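Side-chain contacts in exotoxin 6 (Staphylococcus aureus subsp. aureus Mu50, PDB 4ZYS), which is a staphylococcal superantigen-like exotoxin whose function is not established, but which probably acts on host molecules and may bind sugars: residues K14-Y17 and N18-V21; Q173-E176 and K177-G181. All coordinates share one frame; numbering follows the deposited sequence.

Contact 1. Residues K14-Y17 and N18-V21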
ATOM      1  N   LYS A  14      -2.161  13.832  -5.667  1.00 19.88           N
ATOM      2  CA  LYS A  14      -2.594  13.296  -6.953  1.00 20.24           C
ATOM      3  C   LYS A  14      -1.403  12.698  -7.717  1.00 26.94           C
ATOM      4  O   LYS A  14      -1.495  11.557  -8.164  1.00 26.10           O
ATOM      5  CB  LYS A  14      -3.290  14.366  -7.804  1.00 20.85           C
ATOM      6  CG  LYS A  14      -4.235  13.768  -8.846  1.00 25.70           C
ATOM      7  CD  LYS A  14      -4.730  14.822  -9.817  1.00 37.72           C
ATOM      8  CE  LYS A  14      -5.659  14.285 -10.883  1.00 60.94           C
ATOM      9  NZ  LYS A  14      -4.940  13.554 -11.975  1.00 72.08           N
ATOM     10  N   HIS A  15      -0.294  13.457  -7.836  1.00 24.78           N
ATOM     11  CA  HIS A  15       0.901  13.030  -8.554  1.00 25.39           C
ATOM     12  C   HIS A  15       1.462  11.721  -7.951  1.00 28.45           C
ATOM     13  O   HIS A  15       1.673  10.737  -8.674  1.00 27.96           O
ATOM     14  CB  HIS A  15       1.965  14.151  -8.551  1.00 27.72           C
ATOM     15  CG  HIS A  15       3.237  13.736  -9.215  1.00 32.47           C
ATOM     16  ND1 HIS A  15       3.352  13.699 -10.610  1.00 35.44           N
ATOM     17  CD2 HIS A  15       4.380  13.255  -8.666  1.00 34.69           C
ATOM     18  CE1 HIS A  15       4.579  13.255 -10.852  1.00 35.32           C
ATOM     19  NE2 HIS A  15       5.235  12.971  -9.717  1.00 35.28           N
ATOM     20  N   TYR A  16       1.639  11.697  -6.621  1.00 22.42           N
ATOM     21  CA  TYR A  16       2.165  10.538  -5.907  1.00 20.06           C
ATOM     22  C   TYR A  16       1.273   9.313  -6.114  1.00 22.34           C
ATOM     23  O   TYR A  16       1.777   8.251  -6.508  1.00 20.85           O
ATOM     24  CB  TYR A  16       2.322  10.861  -4.401  1.00 20.20           C
ATOM     25  CG  TYR A  16       2.904   9.723  -3.601  1.00 19.62           C
ATOM     26  CD1 TYR A  16       4.272   9.481  -3.591  1.00 21.53           C
ATOM     27  CD2 TYR A  16       2.083   8.859  -2.883  1.00 18.83           C
ATOM     28  CE1 TYR A  16       4.811   8.421  -2.877  1.00 21.12           C
ATOM     29  CE2 TYR A  16       2.612   7.798  -2.157  1.00 17.98           C
ATOM     30  CZ  TYR A  16       3.976   7.576  -2.167  1.00 23.57           C
ATOM     31  OH  TYR A  16       4.506   6.531  -1.461  1.00 20.73           O
ATOM     32  N   TYR A  17      -0.058   9.463  -5.896  1.00 19.01           N
ATOM     33  CA  TYR A  17      -0.989   8.348  -5.994  1.00 17.90           C
ATOM     34  C   TYR A  17      -1.367   7.982  -7.446  1.00 26.38           C
ATOM     35  O   TYR A  17      -1.998   6.948  -7.633  1.00 27.99           O
ATOM     36  CB  TYR A  17      -2.209   8.581  -5.104  1.00 18.23           C
ATOM     37  CG  TYR A  17      -1.821   8.316  -3.661  1.00 17.61           C
ATOM     38  CD1 TYR A  17      -1.528   7.024  -3.225  1.00 17.63           C
ATOM     39  CD2 TYR A  17      -1.563   9.370  -2.781  1.00 17.89           C
ATOM     40  CE1 TYR A  17      -1.088   6.780  -1.933  1.00 17.89           C
ATOM     41  CE2 TYR A  17      -1.135   9.134  -1.479  1.00 17.59           C
ATOM     42  CZ  TYR A  17      -0.916   7.836  -1.052  1.00 22.82           C
ATOM     43  OH  TYR A  17      -0.479   7.584   0.230  1.00 19.65           O
ATOM     44  N   ASN A  18      -0.857   8.708  -8.462  1.00 24.43           N
ATOM     45  CA  ASN A  18      -1.036   8.342  -9.875  1.00 24.67           C
ATOM     46  C   ASN A  18       0.245   7.669 -10.440  1.00 30.29           C
ATOM     47  O   ASN A  18       0.260   7.290 -11.608  1.00 29.99           O
ATOM     48  CB  ASN A  18      -1.420   9.564 -10.736  1.00 21.45           C
ATOM     49  CG  ASN A  18      -2.897   9.915 -10.668  1.00 42.30           C
ATOM     50  OD1 ASN A  18      -3.754   9.085 -10.346  1.00 35.86           O
ATOM     51  ND2 ASN A  18      -3.235  11.158 -10.962  1.00 33.14           N
ATOM     52  N   LYS A  19       1.320   7.537  -9.615  1.00 27.34           N
ATOM     53  CA  LYS A  19       2.607   6.942 -10.034  1.00 27.06           C
ATOM     54  C   LYS A  19       2.429   5.481 -10.461  1.00 28.71           C
ATOM     55  O   LYS A  19       1.717   4.748  -9.775  1.00 26.98           O
ATOM     56  CB  LYS A  19       3.651   7.021  -8.906  1.00 28.69           C
ATOM     57  CG  LYS A  19       4.243   8.394  -8.683  1.00 22.59           C
ATOM     58  CD  LYS A  19       5.087   8.401  -7.422  1.00 23.63           C
ATOM     59  CE  LYS A  19       6.044   9.568  -7.313  1.00 23.95           C
ATOM     60  NZ  LYS A  19       7.394   9.225  -7.824  1.00 22.39           N
ATOM     61  N   PRO A  20       3.027   5.034 -11.587  1.00 25.43           N
ATOM     62  CA  PRO A  20       2.868   3.619 -11.987  1.00 24.44           C
ATOM     63  C   PRO A  20       3.410   2.666 -10.918  1.00 28.59           C
ATOM     64  O   PRO A  20       4.412   2.945 -10.268  1.00 28.65           O
ATOM     65  CB  PRO A  20       3.677   3.516 -13.285  1.00 26.82           C
ATOM     66  CG  PRO A  20       3.882   4.923 -13.744  1.00 32.71           C
ATOM     67  CD  PRO A  20       3.946   5.748 -12.496  1.00 27.91           C
ATOM     68  N   VAL A  21       2.751   1.538 -10.744  1.00 25.58           N
ATOM     69  CA  VAL A  21       3.128   0.569  -9.723  1.00 24.73           C
ATOM     70  C   VAL A  21       3.788  -0.692 -10.343  1.00 26.35           C
ATOM     71  O   VAL A  21       3.397  -1.134 -11.408  1.00 25.67           O
ATOM     72  CB  VAL A  21       1.859   0.245  -8.890  1.00 28.06           C
ATOM     73  CG1 VAL A  21       1.858  -1.185  -8.374  1.00 27.88           C
ATOM     74  CG2 VAL A  21       1.718   1.242  -7.742  1.00 27.87           C
TER
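Lys19 folds back over the last turn of helix 10-17 and lays its chain across the carbonyl of Tyr16, at the C-terminal end of the helix that leads into strand 21-24 of the OB-fold domain. Backbone bonds close this end in i to i+3 fashion. Asn18 N donates to His15 O at 3.3 Å, and Lys19 N donates to Tyr16 O at 3.2 Å with an N-H...O angle of 159°.

Van der Waals contacts follow the same path. With CG beside its own backbone N (chi1 -75°), Lys19 is turned back along the helix end, and its CG lies 3.3 Å from Tyr16 O; farther along, its CD reaches the Tyr16 ring. Asn18 CB lies 3.3 Å from Lys14 O. Tyr16 carries CG anti to the backbone N, whereas Tyr17 keeps CG beside it, and the rings meet edge to face: an edge of Tyr16, at CD2, sits over the centre of one face of the Tyr17 ring, 3.5 Å above its plane. This buried pair packs into the interior, with Tyr17 set against Arg138 and Ile142 of helix 130-145.

Polar ends find partners in other parts of the chain. Lys19 NZ bonds to the carbonyl oxygens of Arg75 and Gly77, while His15 NE2 bonds to Asp78 OD1, which also makes a weak, long ion pair with Lys19. Tyr16 OH bonds to Glu76 and Tyr17 OH to Asp134, with Leu175 N as a further partner. His15 NE2 and Lys19 NZ stand 4.7 Å apart, both near the Asp78 carboxylate. Between the imidazole and the phenol runs the last methylene of the lysine: Lys19 CE is 4.2 Å from His15 NE2 and 4.1 Å from Tyr16 CD1.

Contact 2. Residues Q173-E176 and K177-G181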
ATOM      1  N   GLN A 173      -2.988  13.295   3.899  1.00 18.86           N
ATOM      2  CA  GLN A 173      -1.528  13.081   3.945  1.00 18.54           C
ATOM      3  C   GLN A 173      -1.187  11.842   3.196  1.00 22.49           C
ATOM      4  O   GLN A 173      -2.054  10.974   3.100  1.00 24.92           O
ATOM      5  CB  GLN A 173      -1.031  12.903   5.412  1.00 20.38           C
ATOM      6  CG  GLN A 173      -1.298  14.061   6.380  1.00 24.16           C
ATOM      7  CD  GLN A 173      -0.546  15.331   6.036  1.00 39.64           C
ATOM      8  OE1 GLN A 173       0.550  15.308   5.457  1.00 32.30           O
ATOM      9  NE2 GLN A 173      -1.114  16.469   6.416  1.00 31.91           N
ATOM     10  N   LYS A 174       0.081  11.673   2.758  1.00 17.85           N
ATOM     11  CA  LYS A 174       0.520  10.367   2.242  1.00 16.35           C
ATOM     12  C   LYS A 174       0.484   9.402   3.426  1.00 21.26           C
ATOM     13  O   LYS A 174       0.571   9.865   4.565  1.00 23.13           O
ATOM     14  CB  LYS A 174       1.955  10.416   1.670  1.00 17.24           C
ATOM     15  CG  LYS A 174       2.151  11.248   0.400  1.00 27.22           C
ATOM     16  CD  LYS A 174       3.442  10.910  -0.308  1.00 40.97           C
ATOM     17  CE  LYS A 174       4.704  11.481   0.282  1.00 56.57           C
ATOM     18  NZ  LYS A 174       5.909  10.914  -0.384  1.00 61.85           N
ATOM     19  N   LEU A 175       0.406   8.080   3.198  1.00 17.39           N
ATOM     20  CA  LEU A 175       0.485   7.105   4.297  1.00 16.78           C
ATOM     21  C   LEU A 175       1.846   7.246   4.984  1.00 23.08           C
ATOM     22  O   LEU A 175       2.838   7.510   4.286  1.00 23.92           O
ATOM     23  CB  LEU A 175       0.318   5.682   3.738  1.00 16.11           C
ATOM     24  CG  LEU A 175       0.478   4.492   4.694  1.00 19.10           C
ATOM     25  CD1 LEU A 175      -0.598   4.487   5.746  1.00 18.76           C
ATOM     26  CD2 LEU A 175       0.469   3.174   3.917  1.00 20.60           C
ATOM     27  N   GLU A 176       1.892   7.123   6.343  1.00 18.99           N
ATOM     28  CA  GLU A 176       3.139   7.206   7.137  1.00 17.87           C
ATOM     29  C   GLU A 176       4.124   6.169   6.603  1.00 21.70           C
ATOM     30  O   GLU A 176       3.749   5.004   6.416  1.00 21.06           O
ATOM     31  CB  GLU A 176       2.862   6.963   8.635  1.00 18.79           C
ATOM     32  CG  GLU A 176       2.055   8.053   9.305  1.00 26.93           C
ATOM     33  CD  GLU A 176       0.539   7.918   9.318  1.00 40.15           C
ATOM     34  OE1 GLU A 176      -0.018   7.117   8.529  1.00 27.28           O
ATOM     35  OE2 GLU A 176      -0.098   8.650  10.110  1.00 27.23           O
ATOM     36  N   LYS A 177       5.355   6.591   6.323  1.00 19.92           N
ATOM     37  CA  LYS A 177       6.406   5.742   5.776  1.00 20.37           C
ATOM     38  C   LYS A 177       6.552   4.433   6.586  1.00 25.15           C
ATOM     39  O   LYS A 177       6.613   3.367   5.973  1.00 23.31           O
ATOM     40  CB  LYS A 177       7.729   6.507   5.686  1.00 23.21           C
ATOM     41  CG  LYS A 177       7.783   7.448   4.482  1.00 23.47           C
ATOM     42  CD  LYS A 177       9.145   8.128   4.388  1.00 31.84           C
ATOM     43  CE  LYS A 177       9.093   9.493   3.732  1.00 55.54           C
ATOM     44  NZ  LYS A 177       8.911   9.424   2.253  1.00 73.11           N
ATOM     45  N   GLU A 178       6.464   4.515   7.947  1.00 23.46           N
ATOM     46  CA  GLU A 178       6.532   3.366   8.861  1.00 24.02           C
ATOM     47  C   GLU A 178       5.404   2.342   8.641  1.00 27.26           C
ATOM     48  O   GLU A 178       5.568   1.173   8.994  1.00 27.85           O
ATOM     49  CB  GLU A 178       6.479   3.837  10.321  1.00 25.96           C
ATOM     50  CG  GLU A 178       7.776   4.437  10.805  1.00 38.46           C
ATOM     51  CD  GLU A 178       8.900   3.473  11.123  1.00 70.00           C
ATOM     52  OE1 GLU A 178       8.843   2.831  12.196  1.00 72.95           O
ATOM     53  OE2 GLU A 178       9.877   3.425  10.341  1.00 63.50           O
ATOM     54  N   ARG A 179       4.250   2.792   8.114  1.00 21.42           N
ATOM     55  CA  ARG A 179       3.079   1.939   7.930  1.00 18.79           C
ATOM     56  C   ARG A 179       3.065   1.268   6.561  1.00 20.85           C
ATOM     57  O   ARG A 179       2.311   0.312   6.363  1.00 19.84           O
ATOM     58  CB  ARG A 179       1.799   2.742   8.154  1.00 16.42           C
ATOM     59  CG  ARG A 179       1.636   3.184   9.598  1.00 19.93           C
ATOM     60  CD  ARG A 179       0.446   4.095   9.739  1.00 24.07           C
ATOM     61  NE  ARG A 179      -0.782   3.320   9.781  1.00 30.51           N
ATOM     62  CZ  ARG A 179      -1.995   3.805   9.553  1.00 38.35           C
ATOM     63  NH1 ARG A 179      -2.158   5.084   9.225  1.00 17.39           N
ATOM     64  NH2 ARG A 179      -3.057   3.023   9.663  1.00 19.28           N
HETATM   65  N   MSE A 180       3.945   1.717   5.640  1.00 15.81           N
HETATM   66  CA  MSE A 180       4.053   1.150   4.295  1.00 13.17           C
HETATM   67  C   MSE A 180       4.586  -0.274   4.360  1.00 19.97           C
HETATM   68  O   MSE A 180       4.290  -1.081   3.483  1.00 21.54           O
HETATM   69  CB  MSE A 180       4.924   2.028   3.387  1.00 12.66           C
HETATM   70  CG  MSE A 180       4.204   3.311   2.973  1.00 15.35           C
HETATM   71 SE   MSE A 180       5.404   4.449   1.967  0.75 17.46          SE
HETATM   72  CE  MSE A 180       4.298   5.902   1.806  1.00 16.13           C
ATOM     73  N   GLY A 181       5.316  -0.585   5.417  1.00 17.98           N
ATOM     74  CA  GLY A 181       5.843  -1.930   5.636  1.00 18.66           C
ATOM     75  C   GLY A 181       4.985  -2.780   6.545  1.00 24.52           C
ATOM     76  O   GLY A 181       5.341  -3.929   6.825  1.00 26.92           O
TER
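Glu176 and Arg179 run side by side in the same direction and join in a salt bridge, Glu176 OE1 to Arg179 NH1 at 3.0 Å. The bond is nearly straight, with an N-H...O angle of 164°. The two groups meet unequally: OE1 lies close to the guanidinium plane, at its edge, whereas NH1 approaches from above the carboxylate plane, the two planes being 60° apart. A bend in the glutamate at chi2 (90°) and another in the arginine at chi3 bring the charged ends together, and Arg179 CD passes 3.3 Å from Glu176 OE1 on the way.

Leu175 crosses the arginine at about a right angle. Its CD1 rests over one face of the guanidinium and touches Arg179 CB at 3.8 Å, while CD2 meets Met180 CG at 3.9 Å. Met180, present as selenomethionine, slides past the leucine in the opposite direction and carries its methyl CE to 3.3 Å from Leu175 O.

The backbone sets these side chains in place. Glu176 O accepts Arg179 N at 2.8 Å and, weakly, Met180 N, which also bonds to Lys177 O. Residues 177-180 thus make a short helical turn that presents Arg179 and Met180 to the preceding chain. Farther out, Arg179 NH2 is held by Thr168 O, giving the guanidinium a second anchor, and Leu175 packs on Leu130 and Asp134 of helix 130-145. Met180 reaches Ile87, and its backbone bonds to Gly89, both on strand 84-92. The turn lies in the connection between strands 166-170 and 183-185 of the beta-grasp domain, against the OB-fold domain in the two-domain architecture shared by superantigens and superantigen-like toxins.

The centres of contact 1 and contact 2 lie about 15 Å apart, yet the two meet through the tyrosines that end helix 10-17. Tyr17 OH probably bonds to Leu175 N at 3.1 Å, tying the helix to the loop before the helical turn of contact 2. Tyr16 and Lys174 form a cation-pi contact, with Tyr16 CG 3.5 Å from Lys174 CD, and the tyrosine hydroxyl, Tyr16 OH, packs 3.3 Å from Met180 CE. Glu76 is a common neighbour: it bonds to Tyr16 and makes weak, long ion pairs with Lys174 and Lys177. Together the contacts join the OB-fold and beta-grasp parts of the toxin.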